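PDB 3DHN: NAD-dependent epimerase/dehydratase from Bacteroides thetaiotaomicron, which probably binds NAD(P) through a Rossmann-type fold and may act as an oxidoreductase, its precise reaction being unassigned. Local coordinates for residues Y175-D180 against E213-G218; G114-A119 against F159-A164. All blocks are in the same frame, centred on the assembly; numbering follows the deposited sequence.

Interaction 1: Y175-D180 against E213-G218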
ATOM      1  N   TYR A 175       9.597  14.848   3.576  1.00 31.67           N
ATOM      2  CA  TYR A 175       8.758  14.826   2.383  1.00 29.36           C
ATOM      3  C   TYR A 175       7.447  15.540   2.665  1.00 28.66           C
ATOM      4  O   TYR A 175       7.142  15.869   3.814  1.00 27.19           O
ATOM      5  CB  TYR A 175       8.466  13.377   1.983  1.00 29.51           C
ATOM      6  CG  TYR A 175       8.054  12.511   3.154  1.00 27.62           C
ATOM      7  CD1 TYR A 175       6.777  12.606   3.709  1.00 23.60           C
ATOM      8  CD2 TYR A 175       8.964  11.634   3.746  1.00 26.05           C
ATOM      9  CE1 TYR A 175       6.418  11.852   4.827  1.00 24.56           C
ATOM     10  CE2 TYR A 175       8.617  10.877   4.861  1.00 24.41           C
ATOM     11  CZ  TYR A 175       7.344  10.991   5.395  1.00 24.55           C
ATOM     12  OH  TYR A 175       7.000  10.233   6.498  1.00 29.51           O
ATOM     13  N   ARG A 176       6.674  15.760   1.609  1.00 26.68           N
ATOM     14  CA  ARG A 176       5.373  16.408   1.713  1.00 28.11           C
ATOM     15  C   ARG A 176       4.256  15.354   1.662  1.00 29.04           C
ATOM     16  O   ARG A 176       4.336  14.382   0.895  1.00 27.09           O
ATOM     17  CB  ARG A 176       5.212  17.408   0.562  1.00 28.60           C
ATOM     18  CG  ARG A 176       3.789  17.866   0.265  1.00 32.84           C
ATOM     19  CD  ARG A 176       3.312  18.932   1.235  1.00 38.52           C
ATOM     20  NE  ARG A 176       2.572  19.973   0.529  1.00 48.50           N
ATOM     21  CZ  ARG A 176       1.255  19.998   0.384  1.00 45.45           C
ATOM     22  NH1 ARG A 176       0.509  19.034   0.904  1.00 45.36           N
ATOM     23  NH2 ARG A 176       0.684  20.987  -0.288  1.00 48.37           N
ATOM     24  N   LEU A 177       3.236  15.528   2.504  1.00 27.05           N
ATOM     25  CA  LEU A 177       2.091  14.623   2.517  1.00 27.93           C
ATOM     26  C   LEU A 177       0.927  15.394   1.924  1.00 28.58           C
ATOM     27  O   LEU A 177       0.648  16.530   2.318  1.00 28.20           O
ATOM     28  CB  LEU A 177       1.746  14.151   3.940  1.00 26.34           C
ATOM     29  CG  LEU A 177       2.754  13.187   4.589  1.00 27.81           C
ATOM     30  CD1 LEU A 177       2.311  12.869   6.004  1.00 25.64           C
ATOM     31  CD2 LEU A 177       2.875  11.912   3.773  1.00 23.04           C
ATOM     32  N   GLY A 178       0.257  14.782   0.955  1.00 28.97           N
ATOM     33  CA  GLY A 178      -0.859  15.447   0.314  1.00 27.90           C
ATOM     34  C   GLY A 178      -2.118  14.618   0.387  1.00 29.06           C
ATOM     35  O   GLY A 178      -2.169  13.611   1.097  1.00 27.24           O
ATOM     36  N   LYS A 179      -3.133  15.045  -0.360  1.00 28.73           N
ATOM     37  CA  LYS A 179      -4.406  14.346  -0.384  1.00 30.58           C
ATOM     38  C   LYS A 179      -4.645  13.708  -1.753  1.00 29.28           C
ATOM     39  O   LYS A 179      -4.232  12.571  -1.978  1.00 28.10           O
ATOM     40  CB  LYS A 179      -5.542  15.319  -0.036  1.00 31.24           C
ATOM     41  CG  LYS A 179      -6.831  14.623   0.398  1.00 37.00           C
ATOM     42  CD  LYS A 179      -7.939  15.629   0.689  1.00 43.38           C
ATOM     43  CE  LYS A 179      -9.038  15.014   1.551  1.00 47.49           C
ATOM     44  NZ  LYS A 179      -9.637  13.783   0.953  1.00 47.43           N
ATOM     45  N   ASP A 180      -5.277  14.438  -2.675  1.00 28.24           N
ATOM     46  CA  ASP A 180      -5.567  13.883  -3.997  1.00 30.43           C
ATOM     47  C   ASP A 180      -4.747  14.406  -5.177  1.00 30.92           C
ATOM     48  O   ASP A 180      -4.824  13.852  -6.276  1.00 30.04           O
ATOM     49  CB  ASP A 180      -7.053  14.044  -4.313  1.00 31.23           C
ATOM     50  CG  ASP A 180      -7.941  13.299  -3.339  1.00 33.40           C
ATOM     51  OD1 ASP A 180      -7.625  12.127  -3.023  1.00 33.12           O
ATOM     52  OD2 ASP A 180      -8.957  13.883  -2.892  1.00 35.32           O
ATOM     53  N   GLU A 213     -10.150   7.019   3.383  1.00 26.49           N
ATOM     54  CA  GLU A 213      -9.736   7.950   2.340  1.00 25.81           C
ATOM     55  C   GLU A 213      -8.344   7.656   1.786  1.00 24.62           C
ATOM     56  O   GLU A 213      -7.611   6.797   2.290  1.00 22.97           O
ATOM     57  CB  GLU A 213      -9.772   9.384   2.878  1.00 27.07           C
ATOM     58  CG  GLU A 213      -8.717   9.699   3.932  1.00 31.42           C
ATOM     59  CD  GLU A 213      -9.046  10.964   4.722  1.00 35.99           C
ATOM     60  OE1 GLU A 213      -9.405  11.980   4.096  1.00 39.11           O
ATOM     61  OE2 GLU A 213      -8.942  10.940   5.967  1.00 39.67           O
ATOM     62  N   ARG A 214      -7.984   8.386   0.742  1.00 25.16           N
ATOM     63  CA  ARG A 214      -6.680   8.237   0.115  1.00 24.03           C
ATOM     64  C   ARG A 214      -5.811   9.437   0.465  1.00 24.52           C
ATOM     65  O   ARG A 214      -6.327  10.544   0.675  1.00 23.10           O
ATOM     66  CB  ARG A 214      -6.849   8.160  -1.412  1.00 25.25           C
ATOM     67  CG  ARG A 214      -5.544   8.095  -2.228  1.00 27.49           C
ATOM     68  CD  ARG A 214      -5.039   9.485  -2.626  1.00 28.95           C
ATOM     69  NE  ARG A 214      -5.909  10.142  -3.599  1.00 25.90           N
ATOM     70  CZ  ARG A 214      -6.013   9.808  -4.884  1.00 30.55           C
ATOM     71  NH1 ARG A 214      -5.290   8.814  -5.384  1.00 25.86           N
ATOM     72  NH2 ARG A 214      -6.865  10.459  -5.670  1.00 23.73           N
ATOM     73  N   PHE A 215      -4.502   9.209   0.574  1.00 22.06           N
ATOM     74  CA  PHE A 215      -3.564  10.304   0.782  1.00 23.38           C
ATOM     75  C   PHE A 215      -2.327   9.978  -0.047  1.00 24.86           C
ATOM     76  O   PHE A 215      -2.200   8.856  -0.565  1.00 24.55           O
ATOM     77  CB  PHE A 215      -3.254  10.576   2.278  1.00 22.89           C
ATOM     78  CG  PHE A 215      -2.344   9.578   2.942  1.00 27.17           C
ATOM     79  CD1 PHE A 215      -2.790   8.301   3.273  1.00 28.73           C
ATOM     80  CD2 PHE A 215      -1.059   9.956   3.326  1.00 29.31           C
ATOM     81  CE1 PHE A 215      -1.968   7.421   3.982  1.00 28.32           C
ATOM     82  CE2 PHE A 215      -0.236   9.086   4.030  1.00 27.97           C
ATOM     83  CZ  PHE A 215      -0.694   7.815   4.361  1.00 29.13           C
ATOM     84  N   THR A 216      -1.433  10.953  -0.214  1.00 24.82           N
ATOM     85  CA  THR A 216      -0.265  10.746  -1.047  1.00 26.32           C
ATOM     86  C   THR A 216       1.011  11.371  -0.493  1.00 26.93           C
ATOM     87  O   THR A 216       0.993  12.064   0.527  1.00 26.74           O
ATOM     88  CB  THR A 216      -0.553  11.265  -2.487  1.00 26.86           C
ATOM     89  OG1 THR A 216       0.508  10.882  -3.371  1.00 30.70           O
ATOM     90  CG2 THR A 216      -0.703  12.787  -2.483  1.00 29.47           C
ATOM     91  N   ILE A 217       2.119  11.135  -1.186  1.00 26.18           N
ATOM     92  CA  ILE A 217       3.416  11.609  -0.732  1.00 25.30           C
ATOM     93  C   ILE A 217       4.319  11.974  -1.909  1.00 26.90           C
ATOM     94  O   ILE A 217       4.090  11.531  -3.041  1.00 24.92           O
ATOM     95  CB  ILE A 217       4.101  10.486   0.112  1.00 26.56           C
ATOM     96  CG1 ILE A 217       5.391  10.988   0.749  1.00 27.28           C
ATOM     97  CG2 ILE A 217       4.407   9.270  -0.785  1.00 27.79           C
ATOM     98  CD1 ILE A 217       6.000  10.000   1.745  1.00 24.18           C
ATOM     99  N   GLY A 218       5.350  12.770  -1.633  1.00 27.22           N
ATOM    100  CA  GLY A 218       6.286  13.162  -2.676  1.00 28.65           C
ATOM    101  C   GLY A 218       7.362  14.100  -2.166  1.00 29.06           C
ATOM    102  O   GLY A 218       7.142  14.819  -1.196  1.00 30.17           O
TER
HETATM  103  O   HOH W   1      -8.814  11.673  -0.618  1.00 30.52           O
HETATM  104  O   HOH W   2     -11.815  12.742   2.066  1.00 48.55           O
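E213 OE1 faces K179 NZ across a long salt bridge of 3.6 Å, with water 2 hydrogen-bonded to both atoms; OE2 goes instead to H211 N. R214 makes the strong ionic contact. Its NE points at D180 OD1 (2.7 Å, 168°), using that oxygen's anti lone pair, with OD1 in the guanidinium plane, while NH2 adds a weak bond to the same oxygen; the carboxylate is turned 64° from that plane. Water 1 ties OD1 to K179 NZ and R214 O. F215 presents its ring edge to L177 CD2, which lies 4.2 Å from CE2. T216 exchanges two backbone bonds with G178, the shorter from G178 N to T216 O at 2.8 Å. Its CG2 sits where a side chain on residue 178 would crowd it, and its OG1 bonds S161 O. I217, with CG1 anti to the backbone N (chi1 -173°), lays CD1 over one face of the Y175 ring, 3.5 Å from the centroid, a CH-pi contact. At G218 the O accepts R176 N at 3.0 Å and the N returns a bond to R176 O. This antiparallel ladder, with alternating hydrogen-bonded and non-hydrogen-bonded pairs, adds strand 176-178 as the last strand of a Rossmann-type sheet.

Interaction 2: G114-A119 against F159-A164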
ATOM      1  N   GLY A 114      -1.830   6.398 -10.454  1.00 29.12           N
ATOM      2  CA  GLY A 114      -2.791   6.586 -11.526  1.00 29.33           C
ATOM      3  C   GLY A 114      -4.009   7.447 -11.221  1.00 29.67           C
ATOM      4  O   GLY A 114      -4.425   8.250 -12.061  1.00 28.10           O
ATOM      5  N   SER A 115      -4.591   7.290 -10.032  1.00 29.23           N
ATOM      6  CA  SER A 115      -5.785   8.061  -9.676  1.00 28.62           C
ATOM      7  C   SER A 115      -5.528   9.470  -9.159  1.00 28.80           C
ATOM      8  O   SER A 115      -6.469  10.208  -8.877  1.00 30.04           O
ATOM      9  CB  SER A 115      -6.622   7.286  -8.651  1.00 28.80           C
ATOM     10  OG  SER A 115      -5.861   6.974  -7.495  1.00 28.27           O
ATOM     11  N   LEU A 116      -4.259   9.842  -9.031  1.00 27.73           N
ATOM     12  CA  LEU A 116      -3.908  11.172  -8.550  1.00 28.68           C
ATOM     13  C   LEU A 116      -4.159  12.213  -9.637  1.00 28.86           C
ATOM     14  O   LEU A 116      -4.041  11.915 -10.825  1.00 28.71           O
ATOM     15  CB  LEU A 116      -2.428  11.216  -8.135  1.00 27.54           C
ATOM     16  CG  LEU A 116      -2.017  10.444  -6.872  1.00 28.69           C
ATOM     17  CD1 LEU A 116      -0.497  10.433  -6.745  1.00 28.96           C
ATOM     18  CD2 LEU A 116      -2.648  11.094  -5.638  1.00 26.47           C
ATOM     19  N   PHE A 117      -4.519  13.428  -9.226  1.00 30.43           N
ATOM     20  CA  PHE A 117      -4.759  14.511 -10.176  1.00 31.93           C
ATOM     21  C   PHE A 117      -3.423  15.166 -10.523  1.00 32.89           C
ATOM     22  O   PHE A 117      -2.573  15.353  -9.653  1.00 31.24           O
ATOM     23  CB  PHE A 117      -5.687  15.580  -9.573  1.00 33.44           C
ATOM     24  CG  PHE A 117      -7.134  15.183  -9.510  1.00 34.31           C
ATOM     25  CD1 PHE A 117      -7.863  14.965 -10.677  1.00 32.07           C
ATOM     26  CD2 PHE A 117      -7.765  15.007  -8.283  1.00 34.10           C
ATOM     27  CE1 PHE A 117      -9.199  14.579 -10.621  1.00 32.89           C
ATOM     28  CE2 PHE A 117      -9.100  14.618  -8.215  1.00 33.66           C
ATOM     29  CZ  PHE A 117      -9.819  14.403  -9.386  1.00 35.15           C
ATOM     30  N   ILE A 118      -3.235  15.501 -11.795  1.00 35.17           N
ATOM     31  CA  ILE A 118      -2.015  16.178 -12.238  1.00 36.71           C
ATOM     32  C   ILE A 118      -2.433  17.571 -12.705  1.00 36.75           C
ATOM     33  O   ILE A 118      -1.607  18.450 -12.932  1.00 34.78           O
ATOM     34  CB  ILE A 118      -1.331  15.443 -13.403  1.00 37.33           C
ATOM     35  CG1 ILE A 118      -2.265  15.387 -14.614  1.00 38.95           C
ATOM     36  CG2 ILE A 118      -0.933  14.044 -12.959  1.00 38.50           C
ATOM     37  CD1 ILE A 118      -1.606  14.877 -15.867  1.00 41.61           C
ATOM     38  N   ALA A 119      -3.739  17.749 -12.857  1.00 38.57           N
ATOM     39  CA  ALA A 119      -4.317  19.023 -13.260  1.00 40.15           C
ATOM     40  C   ALA A 119      -5.767  18.947 -12.844  1.00 40.98           C
ATOM     41  O   ALA A 119      -6.270  17.863 -12.536  1.00 42.47           O
ATOM     42  CB  ALA A 119      -4.208  19.226 -14.783  1.00 39.34           C
ATOM     43  N   PHE A 159      -6.050   4.269   1.494  1.00 23.68           N
ATOM     44  CA  PHE A 159      -5.382   3.938   0.233  1.00 24.13           C
ATOM     45  C   PHE A 159      -4.209   4.922   0.137  1.00 23.15           C
ATOM     46  O   PHE A 159      -4.419   6.133   0.026  1.00 22.84           O
ATOM     47  CB  PHE A 159      -6.371   4.151  -0.925  1.00 24.17           C
ATOM     48  CG  PHE A 159      -5.903   3.634  -2.256  1.00 26.29           C
ATOM     49  CD1 PHE A 159      -5.785   2.262  -2.489  1.00 27.32           C
ATOM     50  CD2 PHE A 159      -5.673   4.516  -3.314  1.00 27.23           C
ATOM     51  CE1 PHE A 159      -5.450   1.775  -3.767  1.00 27.90           C
ATOM     52  CE2 PHE A 159      -5.338   4.050  -4.587  1.00 26.71           C
ATOM     53  CZ  PHE A 159      -5.227   2.671  -4.818  1.00 26.44           C
ATOM     54  N   PHE A 160      -2.979   4.415   0.179  1.00 24.03           N
ATOM     55  CA  PHE A 160      -1.803   5.289   0.138  1.00 24.60           C
ATOM     56  C   PHE A 160      -1.143   5.348  -1.247  1.00 24.05           C
ATOM     57  O   PHE A 160      -0.387   4.456  -1.636  1.00 23.36           O
ATOM     58  CB  PHE A 160      -0.807   4.819   1.216  1.00 25.09           C
ATOM     59  CG  PHE A 160       0.328   5.784   1.498  1.00 25.95           C
ATOM     60  CD1 PHE A 160       0.263   7.115   1.097  1.00 27.98           C
ATOM     61  CD2 PHE A 160       1.463   5.349   2.195  1.00 24.48           C
ATOM     62  CE1 PHE A 160       1.313   8.002   1.379  1.00 29.01           C
ATOM     63  CE2 PHE A 160       2.512   6.224   2.484  1.00 22.90           C
ATOM     64  CZ  PHE A 160       2.438   7.554   2.076  1.00 26.11           C
ATOM     65  N   SER A 161      -1.455   6.408  -1.988  1.00 23.93           N
ATOM     66  CA  SER A 161      -0.911   6.616  -3.335  1.00 25.79           C
ATOM     67  C   SER A 161       0.526   7.127  -3.303  1.00 26.36           C
ATOM     68  O   SER A 161       0.778   8.248  -2.857  1.00 26.92           O
ATOM     69  CB  SER A 161      -1.750   7.647  -4.111  1.00 25.84           C
ATOM     70  OG  SER A 161      -3.027   7.163  -4.495  1.00 24.31           O
ATOM     71  N   PRO A 162       1.490   6.320  -3.780  1.00 27.37           N
ATOM     72  CA  PRO A 162       2.891   6.760  -3.791  1.00 27.59           C
ATOM     73  C   PRO A 162       3.084   7.793  -4.899  1.00 27.99           C
ATOM     74  O   PRO A 162       2.159   8.055  -5.664  1.00 25.81           O
ATOM     75  CB  PRO A 162       3.653   5.475  -4.114  1.00 29.47           C
ATOM     76  CG  PRO A 162       2.667   4.719  -4.986  1.00 30.18           C
ATOM     77  CD  PRO A 162       1.369   4.924  -4.242  1.00 26.24           C
ATOM     78  N   ALA A 163       4.280   8.368  -4.990  1.00 27.59           N
ATOM     79  CA  ALA A 163       4.593   9.334  -6.044  1.00 29.38           C
ATOM     80  C   ALA A 163       4.686   8.562  -7.366  1.00 30.27           C
ATOM     81  O   ALA A 163       4.883   7.348  -7.360  1.00 29.44           O
ATOM     82  CB  ALA A 163       5.928  10.030  -5.750  1.00 27.17           C
ATOM     83  N   ALA A 164       4.564   9.262  -8.492  1.00 31.55           N
ATOM     84  CA  ALA A 164       4.609   8.607  -9.803  1.00 33.43           C
ATOM     85  C   ALA A 164       5.844   7.738 -10.033  1.00 33.57           C
ATOM     86  O   ALA A 164       5.759   6.705 -10.696  1.00 33.85           O
ATOM     87  CB  ALA A 164       4.483   9.644 -10.921  1.00 33.34           C
TER
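S161 OG is the best-held polar atom here, gripped twice: it gives its proton to G112 O and accepts from R214 NH1. With chi1 at -71°, OG is anti to the carbonyl carbon and beside the backbone N. The same R214 NH1 also bonds S115 OG, so one nitrogen serves a serine from each segment. The two hydroxyl oxygens, S115 OG and S161 OG, stand 4.1 Å apart and are joined through the arginine. S115 reaches this spot with OG between the backbone N and the carbonyl carbon (chi1 57°), where it also meets the edge of the F159 ring, 4.2 Å from CE2. That ring lies parallel to the ring of Y145 from helix 135-149.

Beside the serines, L116 supplies most of the apolar touch from its segment. Its CG and CD2 rest against S161 CB, CD2 at 3.9 Å, and CD1 reaches past it to P162 O at 3.7 Å. The branch also packs on R214 and T216 of the neighbouring strand, so it covers S161 and P162 together with part of strand 213-218. An alanine here would remove CG and both methyls and would probably loosen the packing on S161 CB, R214 and T216.

P162 O is buried with no polar partner in the model, its close neighbour being a methyl group, which is likely to carry some energetic cost. The chemistry is therefore mixed: the loop following strand 106-110 is held to S161 and P162 by apolar touch and by one guanidinium nitrogen, R214 NH1, bonded to both hydroxyls; the arginine's charge, partly balanced by D180, probably polarises both serines.

How the interactions relate
Following the chain, G114-A119 comes first, in the loop region beyond strand 106-110. After 39 residues that include helix 135-149, F159-A164 returns to it, and interaction 2 closes that loop. Y175-D180 then runs along the sheet's last strand, and interaction 1 closes a second loop, through helix 194-206, when E213-G218 comes back beside it. The two closures stand in series, neither enclosing nor crossing the other, yet their centres are only about 8 Å apart. Strand 213-218 lies between 156-161 and 176-178, so it pairs with one strand from each contact. A backbone bond between F117 and D180 ties the 114-119 loop to the sheet's edge, while 213-218 joins that edge strand to 156-161.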